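Local coordinates for pantothenate kinase (Coxiella burnetii, PDB 3TQC), which catalyses the ATP-dependent phosphorylation of (R)-pantothenate to (R)-4'-phosphopantothenate, the first step of coenzyme A biosynthesis, at residues 13-19 against 314-320; 60-66 against 115-119; 207-211 against 297-301. All coordinates share one frame; numbering follows the deposited sequence.

Contact 1: 13-19 against 314-320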
loop_
_atom_site.group_PDB
_atom_site.type_symbol
_atom_site.label_atom_id
_atom_site.label_comp_id
_atom_site.label_asym_id
_atom_site.label_seq_id
_atom_site.Cartn_x
_atom_site.Cartn_y
_atom_site.Cartn_z
ATOM N N ILE B 13 -3.147 -18.197 -8.504
ATOM C CA ILE B 13 -4.516 -18.664 -8.096
ATOM C C ILE B 13 -5.229 -17.599 -7.242
ATOM O O ILE B 13 -5.861 -16.689 -7.804
ATOM C CB ILE B 13 -4.471 -20.040 -7.372
ATOM C CG1 ILE B 13 -5.886 -20.585 -7.198
ATOM C CG2 ILE B 13 -3.756 -19.941 -6.005
ATOM C CD1 ILE B 13 -5.965 -21.828 -6.336
ATOM N N THR B 14 -5.134 -17.677 -5.910
ATOM C CA THR B 14 -5.731 -16.640 -5.075
ATOM C C THR B 14 -4.844 -16.150 -3.931
ATOM O O THR B 14 -4.290 -16.931 -3.175
ATOM C CB THR B 14 -7.130 -17.034 -4.526
ATOM O OG1 THR B 14 -7.684 -15.915 -3.826
ATOM C CG2 THR B 14 -7.060 -18.257 -3.598
ATOM N N PRO B 15 -4.701 -14.824 -3.819
ATOM C CA PRO B 15 -3.898 -14.252 -2.750
ATOM C C PRO B 15 -4.671 -14.095 -1.447
ATOM O O PRO B 15 -4.162 -13.494 -0.501
ATOM C CB PRO B 15 -3.491 -12.890 -3.322
ATOM C CG PRO B 15 -4.656 -12.520 -4.198
ATOM C CD PRO B 15 -5.060 -13.813 -4.841
ATOM N N TYR B 16 -5.877 -14.639 -1.400
ATOM C CA TYR B 16 -6.720 -14.571 -0.217
ATOM C C TYR B 16 -7.049 -15.937 0.358
ATOM O O TYR B 16 -7.402 -16.863 -0.379
ATOM C CB TYR B 16 -8.054 -13.921 -0.562
ATOM C CG TYR B 16 -7.975 -12.480 -0.913
ATOM C CD1 TYR B 16 -8.056 -11.511 0.067
ATOM C CD2 TYR B 16 -7.829 -12.079 -2.234
ATOM C CE1 TYR B 16 -7.994 -10.183 -0.253
ATOM C CE2 TYR B 16 -7.769 -10.752 -2.567
ATOM C CZ TYR B 16 -7.850 -9.808 -1.576
ATOM O OH TYR B 16 -7.795 -8.481 -1.900
ATOM N N LEU B 17 -6.946 -16.035 1.685
ATOM C CA LEU B 17 -7.638 -17.067 2.439
ATOM C C LEU B 17 -9.102 -16.727 2.334
ATOM O O LEU B 17 -9.483 -15.569 2.432
ATOM C CB LEU B 17 -7.265 -17.058 3.930
ATOM C CG LEU B 17 -5.825 -17.320 4.321
ATOM C CD1 LEU B 17 -5.684 -17.241 5.849
ATOM C CD2 LEU B 17 -5.330 -18.657 3.764
ATOM N N GLN B 18 -9.912 -17.759 2.165
ATOM C CA GLN B 18 -11.340 -17.615 2.000
ATOM C C GLN B 18 -12.034 -18.399 3.085
ATOM O O GLN B 18 -11.606 -19.490 3.394
ATOM C CB GLN B 18 -11.739 -18.125 0.617
ATOM C CG GLN B 18 -11.531 -17.038 -0.415
ATOM C CD GLN B 18 -11.463 -17.543 -1.824
ATOM O OE1 GLN B 18 -12.374 -18.203 -2.287
ATOM N NE2 GLN B 18 -10.370 -17.217 -2.524
ATOM N N PHE B 19 -13.088 -17.815 3.656
ATOM C CA PHE B 19 -13.916 -18.467 4.681
ATOM C C PHE B 19 -15.390 -18.270 4.376
ATOM O O PHE B 19 -15.835 -17.146 4.200
ATOM C CB PHE B 19 -13.696 -17.839 6.067
ATOM C CG PHE B 19 -12.272 -17.747 6.496
ATOM C CD1 PHE B 19 -11.749 -18.665 7.395
ATOM C CD2 PHE B 19 -11.470 -16.708 6.061
ATOM C CE1 PHE B 19 -10.420 -18.557 7.833
ATOM C CE2 PHE B 19 -10.139 -16.595 6.484
ATOM C CZ PHE B 19 -9.612 -17.522 7.357
ATOM N N GLN B 314 -21.320 -13.553 4.930
ATOM C CA GLN B 314 -21.373 -14.880 4.335
ATOM C C GLN B 314 -20.029 -15.333 3.801
ATOM O O GLN B 314 -19.811 -16.531 3.620
ATOM C CB GLN B 314 -22.412 -14.931 3.220
ATOM C CG GLN B 314 -23.878 -14.811 3.697
ATOM C CD GLN B 314 -24.261 -15.741 4.877
ATOM O OE1 GLN B 314 -24.813 -15.278 5.897
ATOM N NE2 GLN B 314 -23.962 -17.041 4.743
ATOM N N LYS B 315 -19.122 -14.395 3.562
ATOM C CA LYS B 315 -17.798 -14.749 3.108
ATOM C C LYS B 315 -16.781 -13.743 3.623
ATOM O O LYS B 315 -17.051 -12.532 3.629
ATOM C CB LYS B 315 -17.802 -14.789 1.578
ATOM C CG LYS B 315 -16.788 -15.733 0.943
ATOM C CD LYS B 315 -17.134 -16.027 -0.541
ATOM C CE LYS B 315 -18.615 -16.470 -0.793
ATOM N NZ LYS B 315 -18.877 -17.016 -2.175
ATOM N N VAL B 316 -15.633 -14.236 4.070
ATOM C CA VAL B 316 -14.491 -13.386 4.429
ATOM C C VAL B 316 -13.281 -13.771 3.597
ATOM O O VAL B 316 -12.955 -14.947 3.473
ATOM C CB VAL B 316 -14.133 -13.520 5.924
ATOM C CG1 VAL B 316 -13.018 -12.575 6.288
ATOM C CG2 VAL B 316 -15.364 -13.258 6.772
ATOM N N TYR B 317 -12.652 -12.772 2.980
ATOM C CA TYR B 317 -11.392 -12.954 2.272
ATOM C C TYR B 317 -10.318 -12.298 3.110
ATOM O O TYR B 317 -10.497 -11.187 3.579
ATOM C CB TYR B 317 -11.427 -12.280 0.912
ATOM C CG TYR B 317 -12.398 -12.872 -0.075
ATOM C CD1 TYR B 317 -11.984 -13.821 -0.994
ATOM C CD2 TYR B 317 -13.731 -12.464 -0.112
ATOM C CE1 TYR B 317 -12.864 -14.356 -1.914
ATOM C CE2 TYR B 317 -14.616 -12.996 -1.039
ATOM C CZ TYR B 317 -14.176 -13.944 -1.929
ATOM O OH TYR B 317 -15.050 -14.488 -2.851
ATOM N N LEU B 318 -9.201 -12.978 3.312
ATOM C CA LEU B 318 -8.100 -12.396 4.056
ATOM C C LEU B 318 -6.836 -12.670 3.260
ATOM O O LEU B 318 -6.547 -13.826 2.903
ATOM C CB LEU B 318 -8.016 -13.014 5.464
ATOM C CG LEU B 318 -6.843 -12.610 6.376
ATOM C CD1 LEU B 318 -6.825 -11.130 6.716
ATOM C CD2 LEU B 318 -6.910 -13.426 7.653
ATOM N N ARG B 319 -6.089 -11.616 2.970
ATOM C CA ARG B 319 -4.837 -11.763 2.235
ATOM C C ARG B 319 -3.915 -12.775 2.908
ATOM O O ARG B 319 -3.729 -12.760 4.141
ATOM C CB ARG B 319 -4.110 -10.428 2.094
ATOM C CG ARG B 319 -4.640 -9.519 0.973
ATOM C CD ARG B 319 -4.389 -10.091 -0.425
ATOM N NE ARG B 319 -2.975 -10.411 -0.624
ATOM C CZ ARG B 319 -2.024 -9.542 -0.975
ATOM N NH1 ARG B 319 -2.314 -8.277 -1.216
ATOM N NH2 ARG B 319 -0.762 -9.957 -1.096
ATOM N N LYS B 320 -3.346 -13.666 2.104
ATOM C CA LYS B 320 -2.401 -14.633 2.643
ATOM C C LYS B 320 -1.142 -13.900 3.079
ATOM O O LYS B 320 -0.719 -12.951 2.432
ATOM C CB LYS B 320 -2.053 -15.685 1.616
ATOM C CG LYS B 320 -3.241 -16.480 1.125
ATOM C CD LYS B 320 -2.825 -17.455 0.039
ATOM C CE LYS B 320 -3.983 -18.327 -0.421
ATOM N NZ LYS B 320 -3.675 -19.106 -1.651
HETATM O O HOH W 1 -14.734 -17.283 -1.932
#

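Contact 2: 60-66 against 115-119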
loop_
_atom_site.group_PDB
_atom_site.type_symbol
_atom_site.label_atom_id
_atom_site.label_comp_id
_atom_site.label_asym_id
_atom_site.label_seq_id
_atom_site.Cartn_x
_atom_site.Cartn_y
_atom_site.Cartn_z
ATOM N N LEU B 60 -16.540 -10.305 16.873
ATOM C CA LEU B 60 -15.659 -10.635 17.973
ATOM C C LEU B 60 -14.407 -11.371 17.473
ATOM O O LEU B 60 -13.302 -10.916 17.719
ATOM C CB LEU B 60 -16.389 -11.418 19.054
ATOM C CG LEU B 60 -15.528 -11.820 20.257
ATOM C CD1 LEU B 60 -14.731 -10.625 20.771
ATOM C CD2 LEU B 60 -16.400 -12.408 21.359
ATOM N N PRO B 61 -14.571 -12.489 16.747
ATOM C CA PRO B 61 -13.344 -13.122 16.237
ATOM C C PRO B 61 -12.584 -12.257 15.219
ATOM O O PRO B 61 -11.354 -12.335 15.144
ATOM C CB PRO B 61 -13.835 -14.428 15.592
ATOM C CG PRO B 61 -15.325 -14.328 15.533
ATOM C CD PRO B 61 -15.759 -13.337 16.568
ATOM N N LEU B 62 -13.308 -11.446 14.446
ATOM C CA LEU B 62 -12.657 -10.512 13.544
ATOM C C LEU B 62 -11.778 -9.589 14.367
ATOM O O LEU B 62 -10.630 -9.362 14.015
ATOM C CB LEU B 62 -13.670 -9.717 12.711
ATOM C CG LEU B 62 -13.088 -8.597 11.844
ATOM C CD1 LEU B 62 -11.901 -9.096 11.030
ATOM C CD2 LEU B 62 -14.147 -7.953 10.926
ATOM N N SER B 63 -12.306 -9.085 15.478
ATOM C CA SER B 63 -11.517 -8.201 16.319
ATOM C C SER B 63 -10.291 -8.915 16.882
ATOM O O SER B 63 -9.217 -8.320 16.944
ATOM C CB SER B 63 -12.350 -7.571 17.434
ATOM O OG SER B 63 -12.632 -8.497 18.467
ATOM N N ARG B 64 -10.436 -10.180 17.265
ATOM C CA ARG B 64 -9.290 -10.953 17.738
ATOM C C ARG B 64 -8.244 -11.133 16.636
ATOM O O ARG B 64 -7.055 -11.026 16.903
ATOM C CB ARG B 64 -9.725 -12.315 18.285
ATOM C CG ARG B 64 -8.574 -13.213 18.802
ATOM C CD ARG B 64 -7.973 -12.669 20.071
ATOM N NE ARG B 64 -6.741 -13.344 20.479
ATOM C CZ ARG B 64 -5.507 -13.001 20.110
ATOM N NH1 ARG B 64 -5.280 -12.004 19.265
ATOM N NH2 ARG B 64 -4.483 -13.682 20.585
ATOM N N LEU B 65 -8.680 -11.398 15.406
ATOM C CA LEU B 65 -7.743 -11.540 14.289
ATOM C C LEU B 65 -6.967 -10.245 14.157
ATOM O O LEU B 65 -5.754 -10.242 14.140
ATOM C CB LEU B 65 -8.466 -11.872 12.978
ATOM C CG LEU B 65 -7.592 -11.888 11.703
ATOM C CD1 LEU B 65 -6.660 -13.076 11.698
ATOM C CD2 LEU B 65 -8.428 -11.882 10.446
ATOM N N LEU B 66 -7.682 -9.132 14.118
ATOM C CA LEU B 66 -7.048 -7.828 14.023
ATOM C C LEU B 66 -6.116 -7.555 15.194
ATOM O O LEU B 66 -5.073 -6.943 15.018
ATOM C CB LEU B 66 -8.106 -6.737 13.942
ATOM C CG LEU B 66 -8.947 -6.803 12.684
ATOM C CD1 LEU B 66 -10.031 -5.742 12.709
ATOM C CD2 LEU B 66 -7.991 -6.622 11.506
ATOM N N LEU B 115 -15.057 -3.514 20.249
ATOM C CA LEU B 115 -14.435 -4.818 20.454
ATOM C C LEU B 115 -12.918 -4.766 20.518
ATOM O O LEU B 115 -12.322 -5.390 21.380
ATOM C CB LEU B 115 -14.848 -5.798 19.354
ATOM C CG LEU B 115 -16.316 -6.235 19.377
ATOM C CD1 LEU B 115 -16.599 -7.195 18.206
ATOM C CD2 LEU B 115 -16.652 -6.877 20.680
ATOM N N LEU B 116 -12.287 -4.029 19.611
ATOM C CA LEU B 116 -10.838 -3.925 19.636
ATOM C C LEU B 116 -10.329 -3.345 20.952
ATOM O O LEU B 116 -9.237 -3.684 21.384
ATOM C CB LEU B 116 -10.312 -3.108 18.466
ATOM C CG LEU B 116 -10.347 -3.843 17.119
ATOM C CD1 LEU B 116 -9.990 -2.914 15.992
ATOM C CD2 LEU B 116 -9.391 -5.009 17.155
ATOM N N SER B 117 -11.133 -2.509 21.601
ATOM C CA SER B 117 -10.709 -1.825 22.802
ATOM C C SER B 117 -10.654 -2.760 24.024
ATOM O O SER B 117 -10.047 -2.418 25.021
ATOM C CB SER B 117 -11.623 -0.626 23.079
ATOM O OG SER B 117 -12.766 -0.999 23.810
ATOM N N ARG B 118 -11.280 -3.935 23.939
ATOM C CA ARG B 118 -11.284 -4.895 25.053
ATOM C C ARG B 118 -9.921 -5.496 25.376
ATOM O O ARG B 118 -9.730 -6.000 26.478
ATOM C CB ARG B 118 -12.276 -6.039 24.784
ATOM C CG ARG B 118 -11.735 -7.145 23.867
ATOM C CD ARG B 118 -12.858 -7.922 23.137
ATOM N NE ARG B 118 -13.794 -8.611 24.038
ATOM C CZ ARG B 118 -13.632 -9.837 24.536
ATOM N NH1 ARG B 118 -12.538 -10.551 24.289
ATOM N NH2 ARG B 118 -14.572 -10.348 25.319
ATOM N N TRP B 119 -8.983 -5.470 24.432
ATOM C CA TRP B 119 -7.651 -6.042 24.656
ATOM C C TRP B 119 -6.675 -5.053 25.273
ATOM O O TRP B 119 -6.481 -3.967 24.747
ATOM C CB TRP B 119 -7.080 -6.603 23.360
ATOM C CG TRP B 119 -7.625 -7.927 23.074
ATOM C CD1 TRP B 119 -7.276 -9.104 23.669
ATOM C CD2 TRP B 119 -8.669 -8.230 22.163
ATOM N NE1 TRP B 119 -8.032 -10.128 23.164
ATOM C CE2 TRP B 119 -8.896 -9.616 22.234
ATOM C CE3 TRP B 119 -9.430 -7.467 21.291
ATOM C CZ2 TRP B 119 -9.849 -10.252 21.462
ATOM C CZ3 TRP B 119 -10.383 -8.099 20.529
ATOM C CH2 TRP B 119 -10.574 -9.480 20.609
#

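Contact 3: 207-211 against 297-301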
loop_
_atom_site.group_PDB
_atom_site.type_symbol
_atom_site.label_atom_id
_atom_site.label_comp_id
_atom_site.label_asym_id
_atom_site.label_seq_id
_atom_site.Cartn_x
_atom_site.Cartn_y
_atom_site.Cartn_z
ATOM N N ILE B 207 -10.849 5.468 0.753
ATOM C CA ILE B 207 -9.563 5.238 1.415
ATOM C C ILE B 207 -8.606 4.363 0.624
ATOM O O ILE B 207 -7.419 4.319 0.942
ATOM C CB ILE B 207 -9.719 4.641 2.808
ATOM C CG1 ILE B 207 -10.498 3.327 2.751
ATOM C CG2 ILE B 207 -10.362 5.651 3.715
ATOM C CD1 ILE B 207 -10.238 2.425 3.950
ATOM N N LEU B 208 -9.126 3.653 -0.375
ATOM C CA LEU B 208 -8.331 2.766 -1.206
ATOM C C LEU B 208 -7.958 3.408 -2.552
ATOM O O LEU B 208 -7.274 2.801 -3.373
ATOM C CB LEU B 208 -9.099 1.471 -1.442
ATOM C CG LEU B 208 -9.467 0.755 -0.153
ATOM C CD1 LEU B 208 -10.129 -0.580 -0.403
ATOM C CD2 LEU B 208 -8.222 0.588 0.702
ATOM N N GLN B 209 -8.413 4.635 -2.759
ATOM C CA GLN B 209 -8.167 5.339 -3.998
ATOM C C GLN B 209 -6.791 5.972 -4.021
ATOM O O GLN B 209 -6.062 5.948 -3.030
ATOM C CB GLN B 209 -9.218 6.423 -4.185
ATOM C CG GLN B 209 -10.628 5.898 -4.304
ATOM C CD GLN B 209 -11.657 7.019 -4.286
ATOM O OE1 GLN B 209 -11.306 8.203 -4.350
ATOM N NE2 GLN B 209 -12.924 6.651 -4.210
ATOM N N THR B 210 -6.449 6.545 -5.164
ATOM C CA THR B 210 -5.228 7.306 -5.323
ATOM C C THR B 210 -5.585 8.760 -5.535
ATOM O O THR B 210 -6.735 9.090 -5.834
ATOM C CB THR B 210 -4.457 6.821 -6.548
ATOM O OG1 THR B 210 -5.335 6.823 -7.673
ATOM C CG2 THR B 210 -3.924 5.412 -6.326
ATOM N N GLY B 211 -4.589 9.628 -5.403
ATOM C CA GLY B 211 -4.771 11.056 -5.634
ATOM C C GLY B 211 -4.722 11.388 -7.117
ATOM O O GLY B 211 -4.312 10.561 -7.944
ATOM N N TYR B 297 -11.196 -0.544 -6.512
ATOM C CA TYR B 297 -10.074 -0.669 -5.593
ATOM C C TYR B 297 -10.329 -1.729 -4.525
ATOM O O TYR B 297 -9.512 -1.909 -3.638
ATOM C CB TYR B 297 -9.740 0.699 -4.980
ATOM C CG TYR B 297 -9.325 1.680 -6.035
ATOM C CD1 TYR B 297 -8.043 1.651 -6.559
ATOM C CD2 TYR B 297 -10.232 2.611 -6.559
ATOM C CE1 TYR B 297 -7.651 2.542 -7.568
ATOM C CE2 TYR B 297 -9.851 3.503 -7.563
ATOM C CZ TYR B 297 -8.562 3.460 -8.060
ATOM O OH TYR B 297 -8.171 4.336 -9.054
ATOM N N LYS B 298 -11.424 -2.475 -4.658
ATOM C CA LYS B 298 -11.791 -3.491 -3.666
ATOM C C LYS B 298 -10.630 -4.453 -3.371
ATOM O O LYS B 298 -10.364 -4.826 -2.209
ATOM C CB LYS B 298 -13.016 -4.289 -4.153
ATOM C CG LYS B 298 -13.492 -5.356 -3.181
ATOM C CD LYS B 298 -14.641 -6.218 -3.721
ATOM C CE LYS B 298 -14.173 -7.135 -4.843
ATOM N NZ LYS B 298 -14.994 -8.344 -4.911
ATOM N N ASN B 299 -9.944 -4.864 -4.430
ATOM C CA ASN B 299 -8.923 -5.884 -4.296
ATOM C C ASN B 299 -7.644 -5.347 -3.675
ATOM O O ASN B 299 -6.683 -6.088 -3.515
ATOM C CB ASN B 299 -8.676 -6.570 -5.640
ATOM C CG ASN B 299 -9.878 -7.403 -6.090
ATOM O OD1 ASN B 299 -10.725 -7.782 -5.273
ATOM N ND2 ASN B 299 -9.962 -7.684 -7.385
ATOM N N ARG B 300 -7.623 -4.072 -3.304
ATOM C CA ARG B 300 -6.478 -3.551 -2.555
ATOM C C ARG B 300 -6.582 -3.866 -1.062
ATOM O O ARG B 300 -5.622 -3.724 -0.357
ATOM C CB ARG B 300 -6.314 -2.046 -2.744
ATOM C CG ARG B 300 -6.051 -1.611 -4.159
ATOM C CD ARG B 300 -5.555 -0.178 -4.177
ATOM N NE ARG B 300 -4.300 -0.055 -3.434
ATOM C CZ ARG B 300 -3.966 0.960 -2.642
ATOM N NH1 ARG B 300 -4.781 1.997 -2.471
ATOM N NH2 ARG B 300 -2.793 0.922 -2.001
ATOM N N ALA B 301 -7.762 -4.267 -0.605
ATOM C CA ALA B 301 -8.032 -4.544 0.794
ATOM C C ALA B 301 -7.374 -5.817 1.235
ATOM O O ALA B 301 -7.243 -6.756 0.455
ATOM C CB ALA B 301 -9.533 -4.653 1.027
HETATM O O HOH W 2 -5.415 4.628 -0.949
HETATM O O HOH W 3 -7.874 6.669 -7.603
#

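Contact 1: 13-19 against 314-320
Leu-17 and Leu-318 exchange backbone hydrogen bonds, N of Leu-17 to O of Leu-318 (2.6 Å) and N of Leu-318 to O of Leu-17 (2.8 Å), and Phe-19 and Val-316, the next hydrogen-bonded pair, repeat the exchange. Beyond this ladder, Lys-320 N donates to Pro-15 O in a nearly straight bond, while the NE of Arg-319 reaches the same carbonyl only weakly. Lys-320 continues with an extended chain whose NZ meets Thr-14 O at 2.7 Å, nearly along the C=O axis; Ser-169 O of the second subunit is another acceptor for that ammonium. These bonds join strand 16-20, at one edge of the seven-stranded mixed sheet, antiparallel to the C-terminal strand 313-319, so that the two chain ends are sewn side by side in the P-loop kinase fold. Among the aromatic contacts, the edge of Tyr-317 points to the face of Tyr-16 in a T-shaped pair, planes 81° apart. Arg-319 curls round (chi2 -67°, chi3 -54°), bringing CD over one face of the Tyr-16 ring toward its rim, 3.8 Å from the centroid, a CH-pi contact, and NH1 goes on to Asp-225 O of the second subunit. Gln-18 CG packs against Tyr-317 CD1 at 3.3 Å, and a water links Gln-18 OE1 to Tyr-317 OH. Apolar packing involves Phe-19, whose CE2 lies 4.3 Å from Leu-318 CB.

Contact 2: 60-66 against 115-119
Residues 60-66 of the long helix 52-84 and the C-terminal end of helix 105-116 approach to 5.5 Å between the CA atoms of Ser-63 and Leu-116, where the backbone turns away in a type I beta turn from Leu-116 to Trp-119. Helix 105-116 follows the P-loop of the nucleotide-binding fold, and the contact packs its far end against helix 52-84, with no hydrogen bond between the two segments. Trp-119 carries much of the contact. The six-membered part of its indole comes edge-on to Ser-63, whose OG lies near the ring plane, 3.1 Å from CZ3. That hydroxyl is directed back along its own helix: with OG set between the backbone N and the carbonyl carbon (chi1 75°), it donates to a lone pair of Leu-60 O at 2.6 Å, and the same carbonyl accepts Arg-64 N. Arg-64 crosses the indole at about a right angle and touches it with its aliphatic part, CD lying 3.4 Å from Trp-119 CZ2; its guanidinium makes a cation-pi contact with Phe-68. The leucines fill in around this pair. Leu-115 directs CD1 at the backbone of Leu-60, 3.4 Å from its N, while its CB rests against the CB of Ser-63. On the next residue, CD2 of Leu-116 touches both the Ser-63 carbonyl oxygen and Leu-66 CB, 3.9 Å from the latter. Leu-33 and Leu-35 extend the apolar cluster around Leu-60, Leu-115 and Trp-119. A turn about the CG-CD bond of Arg-118 (chi3 -61°) lets its guanidinium, salt-bridged through NH2 to Asp-39, offer one face to Leu-60, whose CD1 methyl stands 3.8 Å above the plane, toward the rim.

Contact 3: 207-211 against 297-301
Two connecting segments of the nucleotide-binding core meet here: the loop that follows strand 199-203, and the 3-10 turn that leads from helix 271-294 into strand 303-307. Leu-208 is central. Its CB meets the CB of Tyr-297 at 3.7 Å, and its CD1 extends to the methyl of Ala-301, while Phe-232 and Ala-98 of neighbouring strands pack on the same leucine. The carbonyl of Leu-208 takes the one direct hydrogen bond of the contact, from Arg-300 NH1 at 2.8 Å. The oxygen lies in the guanidinium plane, yet the donor stands above the carbonyl plane rather than on a lone pair. A water, 3.1 Å from the same NH1, donates to the carbonyls of Ile-207 and Gln-209, so NH1 reaches three loop carbonyls, one directly and two through the water. A bend at chi3 (61°) turns the guanidinium toward this loop, and its other nitrogens are held, NH2 by Ser-224 OG and NE by a salt bridge to Asp-225 of the second subunit. Tyr-297 turns one ring face to the loop, with Gln-209 CA over its centre, a CH-pi contact of 4.2 Å, 6° from the ring normal. Gln-209 crosses the ring at about a right angle, with its CG near Tyr-297 CD2. At the far end a second water, 2.8 Å from Tyr-297 OH, accepts from Thr-210 N. The Leu-208 side chain lies about 7 Å from Gly-99, a predicted ATP-binding residue, and the contact joins the connection leaving strand 199-203 to the one entering strand 303-307 in a P-loop kinase fold.

How the contacts relate
Contacts 2 and 3 are largely buried, whereas contact 1 is partly buried at the edge of the main sheet; all three reach the second subunit. Contact 1 relies on a regular backbone ladder, contact 2 on helix packing without a hydrogen bond between segments, and contact 3 on an arginine, a tyrosine face and waters between loops. Contact 1 touches both others: Leu-318 packs on Leu-65 of helix 52-84, and Tyr-16 OH probably bonds to Ala-301 O. Contacts 2 and 3 do not meet, their nearest atoms being about 10 Å apart. Along the chain they follow one another inside the long loop that contact 1 closes. Asp-225 of the second subunit binds arginines of contacts 1 and 3.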